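Local coordinates for protein beta-glucosidase (Chaetomella raphigera, PDB 6JXG) that probably hydrolyses terminal, non-reducing beta-D-glucosyl residues to release beta-D-glucose during cellulose breakdown, as a secreted glycoside hydrolase family 3 beta-glucosidase, at residues Gln67-Ala79 and Ile501-Asn513. Numbering follows the deposited sequence.
Sequences QNVTAFPTGIQTA and IVWAGVSGQESGN. With NAG (2-acetamido-2-deoxy-beta-D-glucopyranose), chain B.
Q509 and A71 grip each other twice, a clear case of a side-chain amide standing in for backbone when two loops meet. The Q509 backbone N donates to A71 O (3.0 Å, nearly straight at 172°), while its OE1 takes the A71 N-H at 2.7 Å, the donor tilted well out of the carbonyl plane. CG of Q509 lies between the backbone N and carbonyl carbon (chi1 67°), and the chain then runs extended, crossing T70 at about a right angle, with OE1 3.5 Å from T70 CG2. That methyl also sits over the centre of the F72 ring. A water joins T70 OG1 to Q509 NE2, and E97 of helix 84-100 binds the same hydroxyl. Farther along, T74 OG1 donates to V506 O at 2.7 Å, in the carbonyl plane, and as N-cap of helix 75-79 accepts from Q77 N. Q77 sends CG away from its own N (chi1 -176°), then bends at chi2, which lays the amide against S507 CB; OE1 accepts weakly from V506 N, and NE2 donates weakly to A504 O. The loop after strand 498-503 thus docks the C-terminal domain onto the N-terminal domain mainly through the A71-Q509 pair and T74 OG1, leaving F72 O buried without a partner.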
ATOM      1  N   GLN A  67     -11.572 -17.551  -9.166  1.00 11.75           N
ATOM      2  CA  GLN A  67     -10.504 -18.340  -9.659  1.00 11.88           C
ATOM      3  C   GLN A  67      -9.952 -17.746 -10.977  1.00 11.97           C
ATOM      4  O   GLN A  67     -10.612 -16.884 -11.645  1.00 10.76           O
ATOM      5  CB  GLN A  67     -10.925 -19.805  -9.833  1.00 13.56           C
ATOM      6  CG  GLN A  67     -11.470 -20.475  -8.617  1.00 13.34           C
ATOM      7  CD  GLN A  67     -10.497 -20.349  -7.480  1.00 17.38           C
ATOM      8  OE1 GLN A  67      -9.378 -20.772  -7.622  1.00 19.09           O
ATOM      9  NE2 GLN A  67     -10.885 -19.687  -6.376  1.00 17.43           N
ATOM     10  N   ASN A  68      -8.746 -18.206 -11.321  1.00 12.35           N
ATOM     11  CA  ASN A  68      -8.074 -17.782 -12.571  1.00 12.88           C
ATOM     12  C   ASN A  68      -7.918 -16.279 -12.620  1.00 12.30           C
ATOM     13  O   ASN A  68      -8.157 -15.663 -13.637  1.00 10.98           O
ATOM     14  CB  ASN A  68      -8.859 -18.231 -13.780  1.00 14.74           C
ATOM     15  CG  ASN A  68      -8.464 -19.590 -14.239  1.00 18.15           C
ATOM     16  OD1 ASN A  68      -7.293 -20.004 -14.094  1.00 17.64           O
ATOM     17  ND2 ASN A  68      -9.428 -20.324 -14.769  1.00 22.81           N
ATOM     18  N   VAL A  69      -7.422 -15.733 -11.502  1.00 11.85           N
ATOM     19  CA  VAL A  69      -7.014 -14.353 -11.450  1.00 11.61           C
ATOM     20  C   VAL A  69      -5.525 -14.309 -10.973  1.00 11.69           C
ATOM     21  O   VAL A  69      -4.959 -15.301 -10.564  1.00 10.94           O
ATOM     22  CB  VAL A  69      -7.904 -13.550 -10.475  1.00 11.76           C
ATOM     23  CG1 VAL A  69      -9.357 -13.665 -10.868  1.00 11.86           C
ATOM     24  CG2 VAL A  69      -7.708 -14.011  -9.044  1.00 12.30           C
ATOM     25  N   THR A  70      -4.924 -13.149 -11.058  1.00 10.92           N
ATOM     26  CA  THR A  70      -3.535 -12.964 -10.653  1.00 11.88           C
ATOM     27  C   THR A  70      -3.471 -12.541  -9.177  1.00 10.96           C
ATOM     28  O   THR A  70      -4.169 -11.628  -8.760  1.00 11.28           O
ATOM     29  CB  THR A  70      -2.854 -11.896 -11.537  1.00 12.00           C
ATOM     30  OG1 THR A  70      -2.854 -12.363 -12.896  1.00 12.02           O
ATOM     31  CG2 THR A  70      -1.389 -11.637 -11.151  1.00 11.89           C
ATOM     32  N   ALA A  71      -2.540 -13.132  -8.440  1.00 10.91           N
ATOM     33  CA  ALA A  71      -2.264 -12.724  -7.080  1.00 11.26           C
ATOM     34  C   ALA A  71      -0.991 -11.833  -7.130  1.00 10.61           C
ATOM     35  O   ALA A  71       0.132 -12.330  -7.199  1.00  9.62           O
ATOM     36  CB  ALA A  71      -2.097 -13.931  -6.169  1.00 12.33           C
ATOM     37  N   PHE A  72      -1.216 -10.526  -7.272  1.00 10.03           N
ATOM     38  CA  PHE A  72      -0.162  -9.576  -7.426  1.00  9.73           C
ATOM     39  C   PHE A  72       0.586  -9.411  -6.104  1.00  9.57           C
ATOM     40  O   PHE A  72       0.090  -9.778  -5.052  1.00  9.92           O
ATOM     41  CB  PHE A  72      -0.694  -8.219  -7.858  1.00 10.17           C
ATOM     42  CG  PHE A  72      -1.339  -8.186  -9.246  1.00 10.54           C
ATOM     43  CD1 PHE A  72      -0.587  -8.045 -10.392  1.00 10.75           C
ATOM     44  CD2 PHE A  72      -2.694  -8.377  -9.381  1.00 10.35           C
ATOM     45  CE1 PHE A  72      -1.223  -8.039 -11.638  1.00  9.96           C
ATOM     46  CE2 PHE A  72      -3.316  -8.348 -10.614  1.00 11.25           C
ATOM     47  CZ  PHE A  72      -2.542  -8.209 -11.744  1.00 10.01           C
ATOM     48  N   PRO A  73       1.803  -8.862  -6.145  1.00 10.07           N
ATOM     49  CA  PRO A  73       2.506  -8.468  -4.927  1.00 11.24           C
ATOM     50  C   PRO A  73       1.692  -7.500  -4.082  1.00 10.13           C
ATOM     51  O   PRO A  73       0.814  -6.740  -4.589  1.00 11.67           O
ATOM     52  CB  PRO A  73       3.760  -7.769  -5.452  1.00 11.22           C
ATOM     53  CG  PRO A  73       3.999  -8.350  -6.790  1.00 10.80           C
ATOM     54  CD  PRO A  73       2.635  -8.697  -7.347  1.00 10.98           C
ATOM     55  N   THR A  74       1.967  -7.532  -2.811  1.00 10.58           N
ATOM     56  CA  THR A  74       1.340  -6.629  -1.812  1.00 10.28           C
ATOM     57  C   THR A  74       1.644  -5.186  -2.107  1.00 10.25           C
ATOM     58  O   THR A  74       2.641  -4.852  -2.773  1.00 10.56           O
ATOM     59  CB  THR A  74       1.817  -6.959  -0.407  1.00  9.58           C
ATOM     60  OG1 THR A  74       3.221  -6.780  -0.348  1.00  9.68           O
ATOM     61  CG2 THR A  74       1.471  -8.419  -0.047  1.00  9.39           C
ATOM     62  N   GLY A  75       0.812  -4.308  -1.578  1.00 10.82           N
ATOM     63  CA  GLY A  75       1.058  -2.886  -1.641  1.00  9.65           C
ATOM     64  C   GLY A  75       2.458  -2.521  -1.199  1.00 10.26           C
ATOM     65  O   GLY A  75       3.126  -1.725  -1.827  1.00  9.53           O
ATOM     66  N   ILE A  76       2.908  -3.090  -0.089  1.00 10.96           N
ATOM     67  CA  ILE A  76       4.141  -2.614   0.524  1.00 10.11           C
ATOM     68  C   ILE A  76       5.311  -3.074  -0.305  1.00 10.43           C
ATOM     69  O   ILE A  76       6.330  -2.332  -0.371  1.00 10.08           O
ATOM     70  CB  ILE A  76       4.253  -3.020   2.032  1.00 10.16           C
ATOM     71  CG1 ILE A  76       5.344  -2.224   2.761  1.00 10.39           C
ATOM     72  CG2 ILE A  76       4.501  -4.521   2.191  1.00 10.48           C
ATOM     73  CD1 ILE A  76       5.127  -0.727   2.791  1.00 10.60           C
ATOM     74  N   GLN A  77       5.206  -4.274  -0.897  1.00 11.25           N
ATOM     75  CA  GLN A  77       6.213  -4.775  -1.889  1.00 11.74           C
ATOM     76  C   GLN A  77       6.271  -3.896  -3.099  1.00 11.89           C
ATOM     77  O   GLN A  77       7.373  -3.590  -3.607  1.00 12.61           O
ATOM     78  CB  GLN A  77       5.933  -6.219  -2.340  1.00 12.02           C
ATOM     79  CG  GLN A  77       7.027  -6.806  -3.308  1.00 12.19           C
ATOM     80  CD  GLN A  77       8.197  -7.191  -2.455  1.00 14.48           C
ATOM     81  OE1 GLN A  77       8.028  -7.196  -1.258  1.00 14.88           O
ATOM     82  NE2 GLN A  77       9.324  -7.622  -3.044  1.00 16.42           N
ATOM     83  N   THR A  78       5.101  -3.455  -3.551  1.00 11.05           N
ATOM     84  CA  THR A  78       4.980  -2.523  -4.685  1.00 11.70           C
ATOM     85  C   THR A  78       5.671  -1.169  -4.371  1.00 11.16           C
ATOM     86  O   THR A  78       6.442  -0.642  -5.191  1.00 11.53           O
ATOM     87  CB  THR A  78       3.490  -2.403  -5.050  1.00 12.64           C
ATOM     88  OG1 THR A  78       3.020  -3.684  -5.419  1.00 12.58           O
ATOM     89  CG2 THR A  78       3.256  -1.433  -6.136  1.00 13.28           C
ATOM     90  N   ALA A  79       5.421  -0.640  -3.174  1.00 10.71           N
ATOM     91  CA  ALA A  79       6.106   0.610  -2.731  1.00 10.79           C
ATOM     92  C   ALA A  79       7.575   0.426  -2.659  1.00 10.21           C
ATOM     93  O   ALA A  79       8.314   1.345  -3.057  1.00 11.39           O
ATOM     94  CB  ALA A  79       5.581   1.149  -1.432  1.00 10.71           C
ATOM     95  N   ILE A 501      21.796 -10.742   4.038  1.00 13.28           N
ATOM     96  CA  ILE A 501      20.415 -10.734   4.457  1.00 13.38           C
ATOM     97  C   ILE A 501      19.605 -10.104   3.294  1.00 13.90           C
ATOM     98  O   ILE A 501      19.849  -8.965   2.892  1.00 12.46           O
ATOM     99  CB  ILE A 501      20.206  -9.946   5.754  1.00 14.11           C
ATOM    100  CG1 ILE A 501      21.005 -10.567   6.890  1.00 15.06           C
ATOM    101  CG2 ILE A 501      18.753  -9.968   6.156  1.00 14.29           C
ATOM    102  CD1 ILE A 501      20.869  -9.758   8.141  1.00 16.55           C
ATOM    103  N   VAL A 502      18.670 -10.893   2.764  1.00 13.45           N
ATOM    104  CA  VAL A 502      17.786 -10.458   1.691  1.00 13.19           C
ATOM    105  C   VAL A 502      16.389 -10.218   2.234  1.00 12.55           C
ATOM    106  O   VAL A 502      15.753 -11.147   2.673  1.00 14.32           O
ATOM    107  CB  VAL A 502      17.727 -11.553   0.643  1.00 13.27           C
ATOM    108  CG1 VAL A 502      16.810 -11.132  -0.471  1.00 14.25           C
ATOM    109  CG2 VAL A 502      19.179 -11.927   0.223  1.00 14.56           C
ATOM    110  N   TRP A 503      15.951  -8.954   2.268  1.00 13.16           N
ATOM    111  CA  TRP A 503      14.618  -8.584   2.715  1.00 12.85           C
ATOM    112  C   TRP A 503      13.702  -8.708   1.482  1.00 13.56           C
ATOM    113  O   TRP A 503      13.549  -7.766   0.666  1.00 13.18           O
ATOM    114  CB  TRP A 503      14.677  -7.176   3.278  1.00 14.89           C
ATOM    115  CG  TRP A 503      13.520  -6.735   3.948  1.00 14.12           C
ATOM    116  CD1 TRP A 503      12.552  -5.937   3.414  1.00 13.44           C
ATOM    117  CD2 TRP A 503      13.178  -6.963   5.316  1.00 13.35           C
ATOM    118  NE1 TRP A 503      11.589  -5.710   4.354  1.00 13.86           N
ATOM    119  CE2 TRP A 503      11.953  -6.304   5.548  1.00 13.18           C
ATOM    120  CE3 TRP A 503      13.765  -7.663   6.357  1.00 13.57           C
ATOM    121  CZ2 TRP A 503      11.307  -6.364   6.743  1.00 12.07           C
ATOM    122  CZ3 TRP A 503      13.106  -7.739   7.561  1.00 13.30           C
ATOM    123  CH2 TRP A 503      11.898  -7.091   7.754  1.00 12.90           C
ATOM    124  N   ALA A 504      13.088  -9.868   1.349  1.00 12.31           N
ATOM    125  CA  ALA A 504      12.417 -10.222   0.085  1.00 13.90           C
ATOM    126  C   ALA A 504      10.955  -9.796   0.059  1.00 14.74           C
ATOM    127  O   ALA A 504      10.319  -9.822  -0.999  1.00 15.79           O
ATOM    128  CB  ALA A 504      12.496 -11.726  -0.094  1.00 15.70           C
ATOM    129  N   GLY A 505      10.414  -9.443   1.236  1.00 14.00           N
ATOM    130  CA  GLY A 505       9.041  -8.966   1.377  1.00 13.09           C
ATOM    131  C   GLY A 505       7.982 -10.020   1.184  1.00 13.38           C
ATOM    132  O   GLY A 505       8.233 -11.193   1.447  1.00 13.14           O
ATOM    133  N   VAL A 506       6.820  -9.606   0.656  1.00 13.00           N
ATOM    134  CA  VAL A 506       5.639 -10.433   0.522  1.00 13.43           C
ATOM    135  C   VAL A 506       5.031 -10.085  -0.834  1.00 12.26           C
ATOM    136  O   VAL A 506       4.462  -9.026  -1.043  1.00 11.09           O
ATOM    137  CB  VAL A 506       4.652 -10.295   1.699  1.00 15.42           C
ATOM    138  CG1 VAL A 506       5.209 -11.027   2.911  1.00 17.63           C
ATOM    139  CG2 VAL A 506       4.505  -8.843   2.128  1.00 17.49           C
ATOM    140  N   SER A 507       5.283 -10.981  -1.769  1.00 11.54           N
ATOM    141  CA  SER A 507       5.350 -10.619  -3.189  1.00 12.80           C
ATOM    142  C   SER A 507       4.499 -11.432  -4.152  1.00 12.27           C
ATOM    143  O   SER A 507       4.690 -11.348  -5.361  1.00 13.62           O
ATOM    144  CB  SER A 507       6.840 -10.555  -3.673  1.00 13.98           C
ATOM    145  OG  SER A 507       7.515 -11.807  -3.656  1.00 14.78           O
ATOM    146  N   GLY A 508       3.476 -12.133  -3.652  1.00 13.11           N
ATOM    147  CA  GLY A 508       2.513 -12.716  -4.553  1.00 12.52           C
ATOM    148  C   GLY A 508       3.036 -13.918  -5.304  1.00 12.46           C
ATOM    149  O   GLY A 508       4.116 -14.477  -4.981  1.00 13.05           O
ATOM    150  N   GLN A 509       2.314 -14.267  -6.376  1.00 13.36           N
ATOM    151  CA  GLN A 509       2.489 -15.561  -7.055  1.00 12.38           C
ATOM    152  C   GLN A 509       3.856 -15.826  -7.640  1.00 12.38           C
ATOM    153  O   GLN A 509       4.302 -17.013  -7.696  1.00 11.48           O
ATOM    154  CB  GLN A 509       1.423 -15.766  -8.143  1.00 11.93           C
ATOM    155  CG  GLN A 509       1.541 -14.808  -9.356  1.00 12.04           C
ATOM    156  CD  GLN A 509       0.301 -14.836 -10.220  1.00 12.49           C
ATOM    157  OE1 GLN A 509      -0.822 -14.780  -9.714  1.00 12.82           O
ATOM    158  NE2 GLN A 509       0.488 -14.949 -11.528  1.00 13.86           N
ATOM    159  N   GLU A 510       4.493 -14.752  -8.106  1.00 12.47           N
ATOM    160  CA  GLU A 510       5.821 -14.891  -8.692  1.00 12.51           C
ATOM    161  C   GLU A 510       7.009 -14.750  -7.720  1.00 12.64           C
ATOM    162  O   GLU A 510       8.168 -14.806  -8.154  1.00 14.14           O
ATOM    163  CB  GLU A 510       5.965 -13.933  -9.884  1.00 12.90           C
ATOM    164  CG  GLU A 510       5.206 -14.466 -11.102  1.00 13.29           C
ATOM    165  CD  GLU A 510       5.911 -15.525 -11.916  1.00 14.43           C
ATOM    166  OE1 GLU A 510       7.187 -15.494 -12.050  1.00 13.53           O
ATOM    167  OE2 GLU A 510       5.180 -16.399 -12.441  1.00 13.69           O
ATOM    168  N   SER A 511       6.716 -14.712  -6.427  1.00 12.37           N
ATOM    169  CA  SER A 511       7.717 -14.510  -5.358  1.00 11.41           C
ATOM    170  C   SER A 511       9.079 -15.195  -5.619  1.00 11.73           C
ATOM    171  O   SER A 511      10.122 -14.534  -5.705  1.00 13.12           O
ATOM    172  CB  SER A 511       7.134 -14.997  -3.998  1.00 10.72           C
ATOM    173  OG  SER A 511       8.069 -14.849  -2.943  1.00 11.97           O
ATOM    174  N   GLY A 512       9.068 -16.512  -5.683  1.00 13.96           N
ATOM    175  CA  GLY A 512      10.291 -17.287  -5.786  1.00 13.42           C
ATOM    176  C   GLY A 512      11.054 -17.033  -7.084  1.00 13.19           C
ATOM    177  O   GLY A 512      12.307 -17.117  -7.092  1.00 12.47           O
ATOM    178  N   ASN A 513      10.354 -16.682  -8.168  1.00 13.14           N
ATOM    179  CA  ASN A 513      11.066 -16.228  -9.400  1.00 13.82           C
ATOM    180  C   ASN A 513      11.786 -14.889  -9.235  1.00 15.38           C
ATOM    181  O   ASN A 513      13.003 -14.733  -9.575  1.00 13.62           O
ATOM    182  CB  ASN A 513      10.141 -16.216 -10.613  1.00 14.79           C
ATOM    183  CG  ASN A 513       9.919 -17.614 -11.162  1.00 16.32           C
ATOM    184  OD1 ASN A 513      10.790 -18.479 -11.035  1.00 15.83           O
ATOM    185  ND2 ASN A 513       8.812 -17.818 -11.815  1.00 17.22           N
TER
HETATM  186  C1  NAG B 801      -9.152 -21.638 -15.292  1.00 27.20           C
HETATM  187  C2  NAG B 801     -10.242 -22.689 -15.097  1.00 31.38           C
HETATM  188  C3  NAG B 801      -9.872 -23.919 -15.904  1.00 36.57           C
HETATM  189  C4  NAG B 801      -9.765 -23.502 -17.356  1.00 36.32           C
HETATM  190  C5  NAG B 801      -8.605 -22.522 -17.400  1.00 35.10           C
HETATM  191  C6  NAG B 801      -8.170 -22.051 -18.780  1.00 35.57           C
HETATM  192  C7  NAG B 801     -11.427 -22.732 -12.972  1.00 33.52           C
HETATM  193  C8  NAG B 801     -11.459 -23.124 -11.525  1.00 32.95           C
HETATM  194  N2  NAG B 801     -10.366 -23.051 -13.693  1.00 28.98           N
HETATM  195  O3  NAG B 801     -10.912 -24.852 -15.743  1.00 37.23           O
HETATM  196  O4  NAG B 801      -9.538 -24.642 -18.160  1.00 40.44           O
HETATM  197  O5  NAG B 801      -9.031 -21.392 -16.687  1.00 28.83           O
HETATM  198  O6  NAG B 801      -9.385 -21.729 -19.410  1.00 43.84           O
HETATM  199  O7  NAG B 801     -12.368 -22.137 -13.470  1.00 40.12           O
HETATM  200  O   HOH W   1      -1.481 -14.605 -13.605  1.00 11.62           O